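Local coordinates for protein aminotransferase, class IV (Brucella abortus, PDB 4TVI) that probably transfers amino groups between branched-chain amino acids and 2-oxoglutarate, using pyridoxal 5'-phosphate as its cofactor, at residues Met35-Lys40 / Asp144-Leu149; Val48-Ala53 / Met125-Glu130; Phe160-Thr165 / Ile286-Arg291; Phe200-Val205 / Thr215-Val220. One frame throughout, in Å; residues are numbered along the deposited sequence.

Contact 1 of 4, residues Met35-Lys40 / Asp144-Leu149; sequences MWTYYK and DFALCL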
loop_
_atom_site.group_PDB
_atom_site.type_symbol
_atom_site.label_atom_id
_atom_site.label_comp_id
_atom_site.label_asym_id
_atom_site.label_seq_id
_atom_site.Cartn_x
_atom_site.Cartn_y
_atom_site.Cartn_z
ATOM N N MET A 35 -7.738 -17.525 17.917
ATOM C CA MET A 35 -7.212 -17.359 16.573
ATOM C C MET A 35 -6.455 -18.593 16.098
ATOM O O MET A 35 -5.663 -19.176 16.845
ATOM C CB MET A 35 -6.300 -16.127 16.536
ATOM C CG MET A 35 -5.742 -15.774 15.179
ATOM S SD MET A 35 -4.863 -14.191 15.228
ATOM C CE MET A 35 -6.207 -13.067 15.613
ATOM N N TRP A 36 -6.689 -18.962 14.840
ATOM C CA TRP A 36 -5.971 -20.055 14.192
ATOM C C TRP A 36 -5.506 -19.627 12.810
ATOM O O TRP A 36 -6.302 -19.132 12.001
ATOM C CB TRP A 36 -6.849 -21.303 14.071
ATOM C CG TRP A 36 -6.998 -22.104 15.329
ATOM C CD1 TRP A 36 -8.063 -22.090 16.187
ATOM C CD2 TRP A 36 -6.066 -23.057 15.863
ATOM N NE1 TRP A 36 -7.846 -22.967 17.223
ATOM C CE2 TRP A 36 -6.629 -23.572 17.048
ATOM C CE3 TRP A 36 -4.809 -23.517 15.457
ATOM C CZ2 TRP A 36 -5.977 -24.531 17.832
ATOM C CZ3 TRP A 36 -4.163 -24.461 16.236
ATOM C CH2 TRP A 36 -4.747 -24.958 17.410
ATOM N N THR A 37 -4.219 -19.812 12.536
ATOM C CA THR A 37 -3.661 -19.397 11.258
ATOM C C THR A 37 -2.968 -20.555 10.547
ATOM O O THR A 37 -2.137 -21.244 11.137
ATOM C CB THR A 37 -2.658 -18.236 11.443
ATOM O OG1 THR A 37 -3.304 -17.145 12.106
ATOM C CG2 THR A 37 -2.114 -17.763 10.098
ATOM N N TYR A 38 -3.303 -20.758 9.276
ATOM C CA TYR A 38 -2.614 -21.751 8.460
ATOM C C TYR A 38 -1.445 -21.083 7.752
ATOM O O TYR A 38 -1.633 -20.142 6.982
ATOM C CB TYR A 38 -3.561 -22.385 7.439
ATOM C CG TYR A 38 -2.933 -23.506 6.643
ATOM C CD1 TYR A 38 -2.946 -24.814 7.114
ATOM C CD2 TYR A 38 -2.309 -23.253 5.430
ATOM C CE1 TYR A 38 -2.361 -25.841 6.388
ATOM C CE2 TYR A 38 -1.726 -24.268 4.699
ATOM C CZ TYR A 38 -1.753 -25.558 5.178
ATOM O OH TYR A 38 -1.164 -26.559 4.439
ATOM N N TYR A 39 -0.240 -21.560 8.031
ATOM C CA TYR A 39 0.971 -20.964 7.469
ATOM C C TYR A 39 2.068 -22.012 7.405
ATOM O O TYR A 39 2.283 -22.745 8.372
ATOM C CB TYR A 39 1.425 -19.763 8.305
ATOM C CG TYR A 39 2.738 -19.140 7.867
ATOM C CD1 TYR A 39 2.861 -18.525 6.623
ATOM C CD2 TYR A 39 3.852 -19.165 8.699
ATOM C CE1 TYR A 39 4.059 -17.947 6.223
ATOM C CE2 TYR A 39 5.058 -18.595 8.308
ATOM C CZ TYR A 39 5.157 -17.987 7.069
ATOM O OH TYR A 39 6.352 -17.418 6.677
ATOM N N LYS A 40 2.742 -22.093 6.262
ATOM C CA LYS A 40 3.764 -23.110 6.036
ATOM C C LYS A 40 3.275 -24.512 6.408
ATOM O O LYS A 40 3.928 -25.220 7.167
ATOM C CB LYS A 40 5.039 -22.774 6.815
ATOM C CG LYS A 40 5.742 -21.511 6.345
ATOM C CD LYS A 40 7.133 -21.812 5.810
ATOM C CE LYS A 40 7.753 -20.580 5.160
ATOM N NZ LYS A 40 7.194 -20.357 3.790
ATOM N N ASP A 144 3.641 -16.549 -1.369
ATOM C CA ASP A 144 3.304 -17.428 -0.256
ATOM C C ASP A 144 1.886 -17.141 0.232
ATOM O O ASP A 144 1.280 -16.139 -0.144
ATOM C CB ASP A 144 4.313 -17.276 0.886
ATOM C CG ASP A 144 4.430 -18.538 1.731
ATOM O OD1 ASP A 144 3.605 -19.467 1.554
ATOM O OD2 ASP A 144 5.360 -18.612 2.559
ATOM N N PHE A 145 1.370 -18.018 1.086
ATOM C CA PHE A 145 -0.023 -17.954 1.512
ATOM C C PHE A 145 -0.174 -18.092 3.019
ATOM O O PHE A 145 0.621 -18.768 3.677
ATOM C CB PHE A 145 -0.822 -19.049 0.798
ATOM C CG PHE A 145 -2.244 -19.191 1.272
ATOM C CD1 PHE A 145 -3.240 -18.368 0.774
ATOM C CD2 PHE A 145 -2.590 -20.176 2.185
ATOM C CE1 PHE A 145 -4.549 -18.507 1.192
ATOM C CE2 PHE A 145 -3.905 -20.322 2.608
ATOM C CZ PHE A 145 -4.883 -19.487 2.113
ATOM N N ALA A 146 -1.196 -17.446 3.564
ATOM C CA ALA A 146 -1.593 -17.682 4.945
ATOM C C ALA A 146 -3.092 -17.462 5.081
ATOM O O ALA A 146 -3.661 -16.577 4.440
ATOM C CB ALA A 146 -0.823 -16.789 5.903
ATOM N N LEU A 147 -3.731 -18.292 5.897
ATOM C CA LEU A 147 -5.166 -18.190 6.135
ATOM C C LEU A 147 -5.424 -17.958 7.619
ATOM O O LEU A 147 -5.217 -18.851 8.442
ATOM C CB LEU A 147 -5.878 -19.455 5.659
ATOM C CG LEU A 147 -7.396 -19.508 5.831
ATOM C CD1 LEU A 147 -8.065 -18.343 5.100
ATOM C CD2 LEU A 147 -7.922 -20.838 5.330
ATOM N N CYS A 148 -5.879 -16.760 7.958
ATOM C CA CYS A 148 -6.057 -16.389 9.357
ATOM C C CYS A 148 -7.527 -16.406 9.762
ATOM O O CYS A 148 -8.356 -15.696 9.179
ATOM C CB CYS A 148 -5.452 -15.002 9.611
ATOM S SG CYS A 148 -5.493 -14.471 11.339
ATOM N N LEU A 149 -7.839 -17.223 10.762
ATOM C CA LEU A 149 -9.192 -17.323 11.293
ATOM C C LEU A 149 -9.261 -16.733 12.691
ATOM O O LEU A 149 -8.515 -17.146 13.585
ATOM C CB LEU A 149 -9.670 -18.777 11.328
ATOM C CG LEU A 149 -9.534 -19.601 10.048
ATOM C CD1 LEU A 149 -10.221 -20.946 10.216
ATOM C CD2 LEU A 149 -10.069 -18.855 8.842
HETATM O O HOH W 1 6.610 -16.844 4.039
HETATM O O HOH W 2 2.436 -20.669 3.843
#
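The ring of Y39 has D144 and A146 as its neighbours across two antiparallel strands, 35-39 and 143-151, within the five-stranded sheet of the smaller, N-terminal domain of this class IV aminotransferase. On one face of the ring lies K40 CG, over its centre; at the edge stand F145 O, 3.7 Å from Y39 CD1, and a water in the ring plane that takes the Y39 OH proton and donates to D144 OD2. The ring and carboxylate planes are turned 37° apart. Y38 lies on the other side of the sheet, with L147, and its CD2 lies at the edge of the F145 ring, 4.4 Å from F145 CE2; L106 of helix 100-111 covers this side. Between the faces, W36 and L149 bond to each other in both directions, as do Y38 and L147, a regular antiparallel ladder whose shortest rung is L149 N to W36 O at 2.7 Å. At the non-hydrogen-bonded pair T37 and C148, C148 SG lies 3.9 Å from M35 SD, on the side where A53 of the second subunit packs. The K40 end of the ladder is ionic. The lysine chain, bent at chi2 and again at chi4 (-78°), swings its amine across D144 to form a salt bridge, K40 NZ to D144 OD2 at 2.8 Å, met on the syn side of the carboxylate.

Contact 2 of 4, residues Val48-Ala53 / Met125-Glu130; sequences VRILGA and MYWAEE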
loop_
_atom_site.group_PDB
_atom_site.type_symbol
_atom_site.label_atom_id
_atom_site.label_comp_id
_atom_site.label_asym_id
_atom_site.label_seq_id
_atom_site.Cartn_x
_atom_site.Cartn_y
_atom_site.Cartn_z
ATOM N N VAL A 48 0.908 -15.366 14.948
ATOM C CA VAL A 48 1.817 -16.023 14.024
ATOM C C VAL A 48 2.508 -14.989 13.138
ATOM O O VAL A 48 1.859 -14.290 12.361
ATOM C CB VAL A 48 1.072 -17.049 13.154
ATOM C CG1 VAL A 48 2.032 -17.709 12.177
ATOM C CG2 VAL A 48 0.400 -18.097 14.040
ATOM N N ARG A 49 3.824 -14.879 13.283
ATOM C CA ARG A 49 4.602 -13.920 12.507
ATOM C C ARG A 49 4.886 -14.479 11.120
ATOM O O ARG A 49 5.655 -15.428 10.973
ATOM C CB ARG A 49 5.902 -13.578 13.239
ATOM C CG ARG A 49 5.677 -12.867 14.560
ATOM C CD ARG A 49 5.249 -11.424 14.336
ATOM N NE ARG A 49 4.056 -11.082 15.106
ATOM C CZ ARG A 49 3.584 -9.846 15.251
ATOM N NH1 ARG A 49 4.208 -8.821 14.683
ATOM N NH2 ARG A 49 2.485 -9.636 15.968
ATOM N N ILE A 50 4.276 -13.879 10.101
ATOM C CA ILE A 50 4.323 -14.456 8.759
ATOM C C ILE A 50 5.156 -13.660 7.749
ATOM O O ILE A 50 5.597 -14.211 6.747
ATOM C CB ILE A 50 2.896 -14.636 8.187
ATOM C CG1 ILE A 50 2.159 -13.300 8.137
ATOM C CG2 ILE A 50 2.109 -15.632 9.034
ATOM C CD1 ILE A 50 0.863 -13.349 7.360
ATOM N N LEU A 51 5.371 -12.374 8.009
ATOM C CA LEU A 51 6.154 -11.529 7.100
ATOM C C LEU A 51 7.518 -11.158 7.687
ATOM O O LEU A 51 7.611 -10.660 8.809
ATOM C CB LEU A 51 5.382 -10.255 6.744
ATOM C CG LEU A 51 4.659 -10.267 5.397
ATOM C CD1 LEU A 51 3.664 -11.408 5.316
ATOM C CD2 LEU A 51 3.969 -8.926 5.122
ATOM N N GLY A 52 8.574 -11.397 6.918
ATOM C CA GLY A 52 9.924 -11.144 7.381
ATOM C C GLY A 52 10.364 -9.699 7.243
ATOM O O GLY A 52 9.788 -8.926 6.474
ATOM N N ALA A 53 11.398 -9.334 7.992
ATOM C CA ALA A 53 11.938 -7.983 7.947
ATOM C C ALA A 53 12.466 -7.657 6.557
ATOM O O ALA A 53 12.535 -6.490 6.169
ATOM C CB ALA A 53 13.038 -7.818 8.983
ATOM N N MET A 125 -4.695 -14.692 2.652
ATOM C CA MET A 125 -3.693 -13.688 2.298
ATOM C C MET A 125 -2.603 -14.251 1.383
ATOM O O MET A 125 -2.083 -15.341 1.617
ATOM C CB MET A 125 -3.058 -13.108 3.562
ATOM C CG MET A 125 -3.996 -12.247 4.397
ATOM S SD MET A 125 -3.260 -11.710 5.954
ATOM C CE MET A 125 -3.049 -13.284 6.786
ATOM N N TYR A 126 -2.276 -13.497 0.339
ATOM C CA TYR A 126 -1.175 -13.811 -0.567
ATOM C C TYR A 126 -0.189 -12.650 -0.580
ATOM O O TYR A 126 -0.603 -11.496 -0.477
ATOM C CB TYR A 126 -1.659 -14.033 -1.997
ATOM C CG TYR A 126 -2.309 -15.356 -2.319
ATOM C CD1 TYR A 126 -1.613 -16.552 -2.201
ATOM C CD2 TYR A 126 -3.602 -15.396 -2.818
ATOM C CE1 TYR A 126 -2.210 -17.762 -2.533
ATOM C CE2 TYR A 126 -4.200 -16.589 -3.151
ATOM C CZ TYR A 126 -3.504 -17.771 -3.008
ATOM O OH TYR A 126 -4.116 -18.960 -3.349
ATOM N N TRP A 127 1.098 -12.949 -0.735
ATOM C CA TRP A 127 2.125 -11.913 -0.815
ATOM C C TRP A 127 3.414 -12.465 -1.428
ATOM O O TRP A 127 3.622 -13.677 -1.473
ATOM C CB TRP A 127 2.410 -11.335 0.570
ATOM C CG TRP A 127 3.126 -12.302 1.476
ATOM C CD1 TRP A 127 4.476 -12.404 1.667
ATOM C CD2 TRP A 127 2.525 -13.309 2.301
ATOM N NE1 TRP A 127 4.751 -13.408 2.566
ATOM C CE2 TRP A 127 3.570 -13.982 2.968
ATOM C CE3 TRP A 127 1.204 -13.708 2.540
ATOM C CZ2 TRP A 127 3.338 -15.025 3.865
ATOM C CZ3 TRP A 127 0.974 -14.750 3.433
ATOM C CH2 TRP A 127 2.037 -15.396 4.082
ATOM N N ALA A 128 4.286 -11.576 -1.884
ATOM C CA ALA A 128 5.566 -12.003 -2.442
ATOM C C ALA A 128 6.657 -11.966 -1.383
ATOM O O ALA A 128 6.784 -10.984 -0.653
ATOM C CB ALA A 128 5.954 -11.134 -3.624
ATOM N N GLU A 129 7.440 -13.039 -1.299
ATOM C CA GLU A 129 8.577 -13.071 -0.385
ATOM C C GLU A 129 9.805 -12.373 -0.978
ATOM O O GLU A 129 10.615 -11.813 -0.242
ATOM C CB GLU A 129 8.945 -14.507 -0.008
ATOM C CG GLU A 129 8.084 -15.110 1.080
ATOM C CD GLU A 129 8.305 -14.447 2.426
ATOM O OE1 GLU A 129 9.413 -13.910 2.654
ATOM O OE2 GLU A 129 7.369 -14.457 3.255
ATOM N N GLU A 130 9.945 -12.423 -2.302
ATOM C CA GLU A 130 11.118 -11.870 -2.978
ATOM C C GLU A 130 10.737 -10.898 -4.085
ATOM O O GLU A 130 9.630 -10.958 -4.624
ATOM C CB GLU A 130 11.973 -12.984 -3.585
ATOM C CG GLU A 130 12.258 -14.160 -2.678
ATOM C CD GLU A 130 12.993 -15.265 -3.410
ATOM O OE1 GLU A 130 14.044 -14.975 -4.024
ATOM O OE2 GLU A 130 12.511 -16.415 -3.391
#
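L51 and W127 carry the closest apolar touch between segments 48-53 and 125-130, a CH-pi contact made by one methyl, where strand 120-128 of the N-terminal antiparallel sheet nears the dimer interface. L51 CD1 sits 3.5 Å from the centroid of the five-membered ring of W127 and 13° off its normal, so the methyl rests squarely on the pyrrole part of the indole. Apolar packing continues on the benzene side, where I50 CD1 touches W127 CH2 at 4.0 Å and reaches the end of M125, whose CE is also 4.0 Å away. With chi1 at 58°, I50 CG1 lies between its backbone N and carbonyl carbon, and this directs CD1 to both partners. The polar part belongs to the indole edge: W127 NE1 donates to E129 OE2 over 2.9 Å at a nearly straight 170°, with the oxygen in the ring plane but the N-H arriving from above the carboxylate. E129 is also held through OE1 by S55 OG, while R49 of the second subunit makes a salt bridge to OE2 and a hydrogen bond to I50 O. Residues R49, L51 and G52 pair with that subunit in an antiparallel ladder. The indole is thus fixed by edge and face, and the carboxylate, gripped by W127, S55 and the partner arginine, which probably keeps it ionised, ties this apolar cluster to that interface.

Contact 3 of 4, residues Phe160-Thr165 / Ile286-Arg291; sequences FTITTT and IGFDER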
loop_
_atom_site.group_PDB
_atom_site.type_symbol
_atom_site.label_atom_id
_atom_site.label_comp_id
_atom_site.label_asym_id
_atom_site.label_seq_id
_atom_site.Cartn_x
_atom_site.Cartn_y
_atom_site.Cartn_z
ATOM N N PHE A 160 -23.893 3.062 12.211
ATOM C CA PHE A 160 -22.872 4.095 12.359
ATOM C C PHE A 160 -23.185 5.361 11.561
ATOM O O PHE A 160 -24.070 5.371 10.705
ATOM C CB PHE A 160 -21.494 3.551 11.963
ATOM C CG PHE A 160 -21.401 3.088 10.535
ATOM C CD1 PHE A 160 -21.725 1.784 10.195
ATOM C CD2 PHE A 160 -20.965 3.945 9.537
ATOM C CE1 PHE A 160 -21.628 1.351 8.881
ATOM C CE2 PHE A 160 -20.867 3.518 8.223
ATOM C CZ PHE A 160 -21.202 2.221 7.895
ATOM N N THR A 161 -22.445 6.426 11.855
ATOM C CA THR A 161 -22.654 7.719 11.222
ATOM C C THR A 161 -21.589 8.007 10.173
ATOM O O THR A 161 -20.486 7.451 10.218
ATOM C CB THR A 161 -22.643 8.856 12.257
ATOM O OG1 THR A 161 -21.353 8.926 12.878
ATOM C CG2 THR A 161 -23.712 8.620 13.317
ATOM N N ILE A 162 -21.921 8.882 9.229
ATOM C CA ILE A 162 -20.974 9.265 8.190
ATOM C C ILE A 162 -20.848 10.774 8.041
ATOM O O ILE A 162 -21.740 11.539 8.411
ATOM C CB ILE A 162 -21.357 8.680 6.810
ATOM C CG1 ILE A 162 -22.780 9.089 6.429
ATOM C CG2 ILE A 162 -21.232 7.162 6.810
ATOM C CD1 ILE A 162 -23.175 8.663 5.028
ATOM N N THR A 163 -19.716 11.185 7.485
ATOM C CA THR A 163 -19.485 12.564 7.093
ATOM C C THR A 163 -18.711 12.504 5.786
ATOM O O THR A 163 -18.419 11.418 5.283
ATOM C CB THR A 163 -18.696 13.358 8.161
ATOM O OG1 THR A 163 -18.508 14.715 7.727
ATOM C CG2 THR A 163 -17.344 12.715 8.398
ATOM N N THR A 164 -18.394 13.661 5.225
ATOM C CA THR A 164 -17.589 13.704 4.019
ATOM C C THR A 164 -16.118 13.647 4.389
ATOM O O THR A 164 -15.756 13.831 5.551
ATOM C CB THR A 164 -17.865 14.966 3.197
ATOM O OG1 THR A 164 -17.717 16.115 4.036
ATOM C CG2 THR A 164 -19.282 14.932 2.641
ATOM N N THR A 165 -15.274 13.394 3.395
ATOM C CA THR A 165 -13.835 13.392 3.606
ATOM C C THR A 165 -13.146 14.222 2.530
ATOM O O THR A 165 -13.643 14.347 1.408
ATOM C CB THR A 165 -13.261 11.963 3.611
ATOM O OG1 THR A 165 -11.832 12.027 3.694
ATOM C CG2 THR A 165 -13.663 11.216 2.340
ATOM N N ILE A 286 -26.895 5.524 10.371
ATOM C CA ILE A 286 -27.915 6.212 11.155
ATOM C C ILE A 286 -27.677 7.704 11.310
ATOM O O ILE A 286 -28.299 8.355 12.150
ATOM C CB ILE A 286 -28.032 5.596 12.558
ATOM C CG1 ILE A 286 -26.684 5.676 13.284
ATOM C CG2 ILE A 286 -28.522 4.151 12.455
ATOM C CD1 ILE A 286 -26.692 5.060 14.672
ATOM N N GLY A 287 -26.761 8.241 10.515
ATOM C CA GLY A 287 -26.459 9.657 10.560
ATOM C C GLY A 287 -25.557 10.085 9.421
ATOM O O GLY A 287 -24.575 9.413 9.101
ATOM N N PHE A 288 -25.908 11.200 8.796
ATOM C CA PHE A 288 -25.065 11.823 7.785
ATOM C C PHE A 288 -24.922 13.296 8.136
ATOM O O PHE A 288 -25.831 14.088 7.891
ATOM C CB PHE A 288 -25.656 11.633 6.383
ATOM C CG PHE A 288 -24.743 12.070 5.268
ATOM C CD1 PHE A 288 -23.418 12.408 5.515
ATOM C CD2 PHE A 288 -25.214 12.138 3.966
ATOM C CE1 PHE A 288 -22.583 12.808 4.487
ATOM C CE2 PHE A 288 -24.385 12.539 2.934
ATOM C CZ PHE A 288 -23.067 12.875 3.193
ATOM N N ASP A 289 -23.785 13.638 8.737
ATOM C CA ASP A 289 -23.543 14.970 9.273
ATOM C C ASP A 289 -24.697 15.414 10.183
ATOM O O ASP A 289 -24.962 14.778 11.202
ATOM C CB ASP A 289 -23.304 15.970 8.137
ATOM C CG ASP A 289 -21.949 15.772 7.463
ATOM O OD1 ASP A 289 -20.911 15.948 8.139
ATOM O OD2 ASP A 289 -21.918 15.434 6.261
ATOM N N GLU A 290 -25.384 16.491 9.816
ATOM C CA GLU A 290 -26.409 17.061 10.685
ATOM C C GLU A 290 -27.759 16.341 10.615
ATOM O O GLU A 290 -28.666 16.636 11.400
ATOM C CB GLU A 290 -26.604 18.542 10.361
ATOM C CG GLU A 290 -25.571 19.444 11.014
ATOM C CD GLU A 290 -25.738 20.905 10.627
ATOM O OE1 GLU A 290 -26.856 21.287 10.217
ATOM O OE2 GLU A 290 -24.752 21.667 10.737
ATOM N N ARG A 291 -27.904 15.417 9.669
ATOM C CA ARG A 291 -29.170 14.718 9.513
ATOM C C ARG A 291 -29.096 13.318 10.116
ATOM O O ARG A 291 -28.384 12.448 9.612
ATOM C CB ARG A 291 -29.576 14.651 8.039
ATOM C CG ARG A 291 -30.922 13.979 7.814
ATOM C CD ARG A 291 -31.304 13.916 6.344
ATOM N NE ARG A 291 -32.648 13.368 6.183
ATOM C CZ ARG A 291 -33.043 12.633 5.150
ATOM N NH1 ARG A 291 -32.198 12.353 4.169
ATOM N NH2 ARG A 291 -34.285 12.175 5.100
HETATM O O HOH W 3 -20.039 16.945 5.136
#
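I162 and F288 form the tight part of the contact between two parallel strands, 160-164 and the end of 281-288, of the mixed sheet in the larger domain. I162 CD1 hangs over one face of the F288 ring, 4.0 Å from its centroid and displaced toward the rim, while I162 CG1 comes within 3.5 Å of F288 CD1. The isoleucine reaches the ring because CG1 lies between its backbone N and carbonyl carbon (chi1 56°). At the ring edge are T163 CA and T164 CG2. Alternating backbone bonds hold the strands in step: I286 N gives to F160 O, I162 N to G287 O at 2.7 Å, and D289 N to I162 O almost in line with the carbonyl. Beside the second of these, T161 CG2 lies 4.0 Å from G287 CA, a close fit of a methyl against a residue without a side chain.

The solvent-bearing side is polar, and its apolar packing is thin, T164 CG2 coming no nearer than 4.3 Å to F288 CE1. From its last strand residue, F288, the second segment enters a type II' turn ending at R291, and D289 turns back to accept the T163 hydroxyl proton, T163 OG1 to D289 OD1 being 2.7 Å on the syn side of the carboxylate. A water donates to D289 OD2 and is 2.7 Å from T164 OG1, bridging the two segments. Two cations flank this patch: R268 makes a salt bridge to D289 OD2, and K198 NZ is hydrogen-bonded to T163 OG1.

Strand 202-206 lies along the other side of 160-164, with L204 touching both I162 and F288, and helix 264-268 closes over the phenylalanine through I264 and F267.

Contact 4 of 4, residues Phe200-Val205 / Thr215-Val220; sequences FHNALV and TATSNV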
loop_
_atom_site.group_PDB
_atom_site.type_symbol
_atom_site.label_atom_id
_atom_site.label_comp_id
_atom_site.label_asym_id
_atom_site.label_seq_id
_atom_site.Cartn_x
_atom_site.Cartn_y
_atom_site.Cartn_z
ATOM N N PHE A 200 -17.503 11.524 13.750
ATOM C CA PHE A 200 -18.291 10.519 13.036
ATOM C C PHE A 200 -17.517 9.210 12.908
ATOM O O PHE A 200 -16.293 9.203 13.006
ATOM C CB PHE A 200 -18.691 11.044 11.659
ATOM C CG PHE A 200 -19.494 12.315 11.712
ATOM C CD1 PHE A 200 -18.868 13.549 11.741
ATOM C CD2 PHE A 200 -20.880 12.270 11.752
ATOM C CE1 PHE A 200 -19.605 14.715 11.802
ATOM C CE2 PHE A 200 -21.623 13.431 11.813
ATOM C CZ PHE A 200 -20.984 14.657 11.838
ATOM N N HIS A 201 -18.228 8.108 12.687
ATOM C CA HIS A 201 -17.594 6.791 12.631
ATOM C C HIS A 201 -16.862 6.556 11.323
ATOM O O HIS A 201 -15.835 5.883 11.284
ATOM C CB HIS A 201 -18.625 5.672 12.800
ATOM C CG HIS A 201 -19.357 5.708 14.100
ATOM N ND1 HIS A 201 -20.647 6.180 14.213
ATOM C CD2 HIS A 201 -18.991 5.309 15.341
ATOM C CE1 HIS A 201 -21.040 6.084 15.470
ATOM N NE2 HIS A 201 -20.054 5.555 16.175
ATOM N N ASN A 202 -17.419 7.091 10.246
ATOM C CA ASN A 202 -17.007 6.688 8.914
ATOM C C ASN A 202 -17.181 7.836 7.934
ATOM O O ASN A 202 -17.705 8.894 8.293
ATOM C CB ASN A 202 -17.818 5.457 8.479
ATOM C CG ASN A 202 -17.084 4.586 7.474
ATOM O OD1 ASN A 202 -16.398 5.084 6.586
ATOM N ND2 ASN A 202 -17.212 3.272 7.628
ATOM N N ALA A 203 -16.732 7.631 6.701
ATOM C CA ALA A 203 -16.804 8.676 5.690
ATOM C C ALA A 203 -17.525 8.184 4.441
ATOM O O ALA A 203 -17.411 7.017 4.074
ATOM C CB ALA A 203 -15.410 9.171 5.340
ATOM N N LEU A 204 -18.282 9.071 3.805
ATOM C CA LEU A 204 -18.857 8.786 2.497
ATOM C C LEU A 204 -17.879 9.291 1.439
ATOM O O LEU A 204 -17.651 10.501 1.309
ATOM C CB LEU A 204 -20.235 9.435 2.347
ATOM C CG LEU A 204 -21.039 9.030 1.108
ATOM C CD1 LEU A 204 -21.338 7.517 1.094
ATOM C CD2 LEU A 204 -22.329 9.855 0.976
ATOM N N VAL A 205 -17.290 8.360 0.696
ATOM C CA VAL A 205 -16.139 8.658 -0.149
ATOM C C VAL A 205 -16.509 8.795 -1.625
ATOM O O VAL A 205 -17.292 8.002 -2.156
ATOM C CB VAL A 205 -15.062 7.565 -0.005
ATOM C CG1 VAL A 205 -13.761 8.008 -0.648
ATOM C CG2 VAL A 205 -14.844 7.229 1.469
ATOM N N THR A 215 -18.270 3.803 1.310
ATOM C CA THR A 215 -17.775 4.386 2.547
ATOM C C THR A 215 -16.287 4.084 2.629
ATOM O O THR A 215 -15.728 3.485 1.715
ATOM C CB THR A 215 -18.512 3.854 3.800
ATOM O OG1 THR A 215 -17.912 2.631 4.236
ATOM C CG2 THR A 215 -19.997 3.627 3.502
ATOM N N ALA A 216 -15.645 4.475 3.720
ATOM C CA ALA A 216 -14.214 4.237 3.860
ATOM C C ALA A 216 -13.908 2.766 4.137
ATOM O O ALA A 216 -12.752 2.349 4.074
ATOM C CB ALA A 216 -13.638 5.111 4.954
ATOM N N THR A 217 -14.935 1.983 4.455
ATOM C CA THR A 217 -14.733 0.581 4.826
ATOM C C THR A 217 -15.624 -0.415 4.086
ATOM O O THR A 217 -15.471 -1.628 4.259
ATOM C CB THR A 217 -14.992 0.356 6.326
ATOM O OG1 THR A 217 -16.367 0.651 6.614
ATOM C CG2 THR A 217 -14.083 1.233 7.183
ATOM N N SER A 218 -16.568 0.079 3.289
ATOM C CA SER A 218 -17.608 -0.802 2.760
ATOM C C SER A 218 -18.441 -0.180 1.645
ATOM O O SER A 218 -18.546 1.040 1.552
ATOM C CB SER A 218 -18.537 -1.216 3.896
ATOM O OG SER A 218 -19.119 -0.063 4.486
ATOM N N ASN A 219 -19.067 -1.030 0.832
ATOM C CA ASN A 219 -20.010 -0.566 -0.182
ATOM C C ASN A 219 -21.170 0.154 0.474
ATOM O O ASN A 219 -21.532 -0.159 1.606
ATOM C CB ASN A 219 -20.523 -1.734 -1.024
ATOM C CG ASN A 219 -19.457 -2.302 -1.930
ATOM O OD1 ASN A 219 -19.138 -3.486 -1.862
ATOM N ND2 ASN A 219 -18.899 -1.456 -2.796
ATOM N N VAL A 220 -21.742 1.129 -0.225
ATOM C CA VAL A 220 -22.810 1.934 0.352
ATOM C C VAL A 220 -24.074 1.834 -0.494
ATOM O O VAL A 220 -24.011 1.660 -1.714
ATOM C CB VAL A 220 -22.378 3.412 0.511
ATOM C CG1 VAL A 220 -22.289 4.110 -0.846
ATOM C CG2 VAL A 220 -23.322 4.161 1.450
#
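N202 OD1 takes two backbone N-H groups, one from each segment: that of A216, 3.0 Å away across the contact, and that of A203, its own next neighbour, at 2.6 Å on an in-plane lone pair. The other end of the amide is used as well, since N202 ND2 donates to T217 OG1 over 2.9 Å with the oxygen lying only 2° out of the amide plane. Carrying CG anti to its backbone N (chi1 -153°), the asparagine reaches across the start of the turn and meets both A216 N and T217 OG1. A weak, bent bond from A216 N to A203 O adds a second acceptor for the same N-H. The turn has its own brace: T215 OG1 accepts from T217 N at 3.1 Å in an ST turn and shares a hydrogen bond with S218 OG. Beyond the polar part, L204 and T215 form a non-hydrogen-bonded antiparallel pair, L204 CD1 meets V220 CG2 at 3.9 Å as their side chains cross at about a right angle, and V205 CG2 lies over the peptide of T215 and A216. L192 of helix 185-198 touches N202, A216 and T217. Where the ladder of this beta hairpin thins, a buried amide gripped at both ends thus supplements the turn's own backbone bond, T215 N to S218 O, an arrangement that would fix the amide's rotation and the path of the chain toward strand 219-224.

Overall arrangement
The four contacts fall into two pairs, one in each domain. Contacts 1 and 2 lie on neighbouring strands, 143-151 and 120-128, and touch directly, and both reach the second subunit; contacts 3 and 4 meet along 160-164 and 202-206, their centres 9 Å apart, while those of contacts 1 and 3 are about 36 Å apart. Contacts 2 and 4 are buried, and contacts 1 and 3 only partly. Ladder bonds dominate contacts 1 and 3; contact 2 relies on apolar packing round an indole, and contact 4 on an asparagine amide that supplements sparse backbone pairing. Water-linked carboxylates mark the strand ends of contacts 1 and 3, while the charge of contact 2 is paired across the dimer.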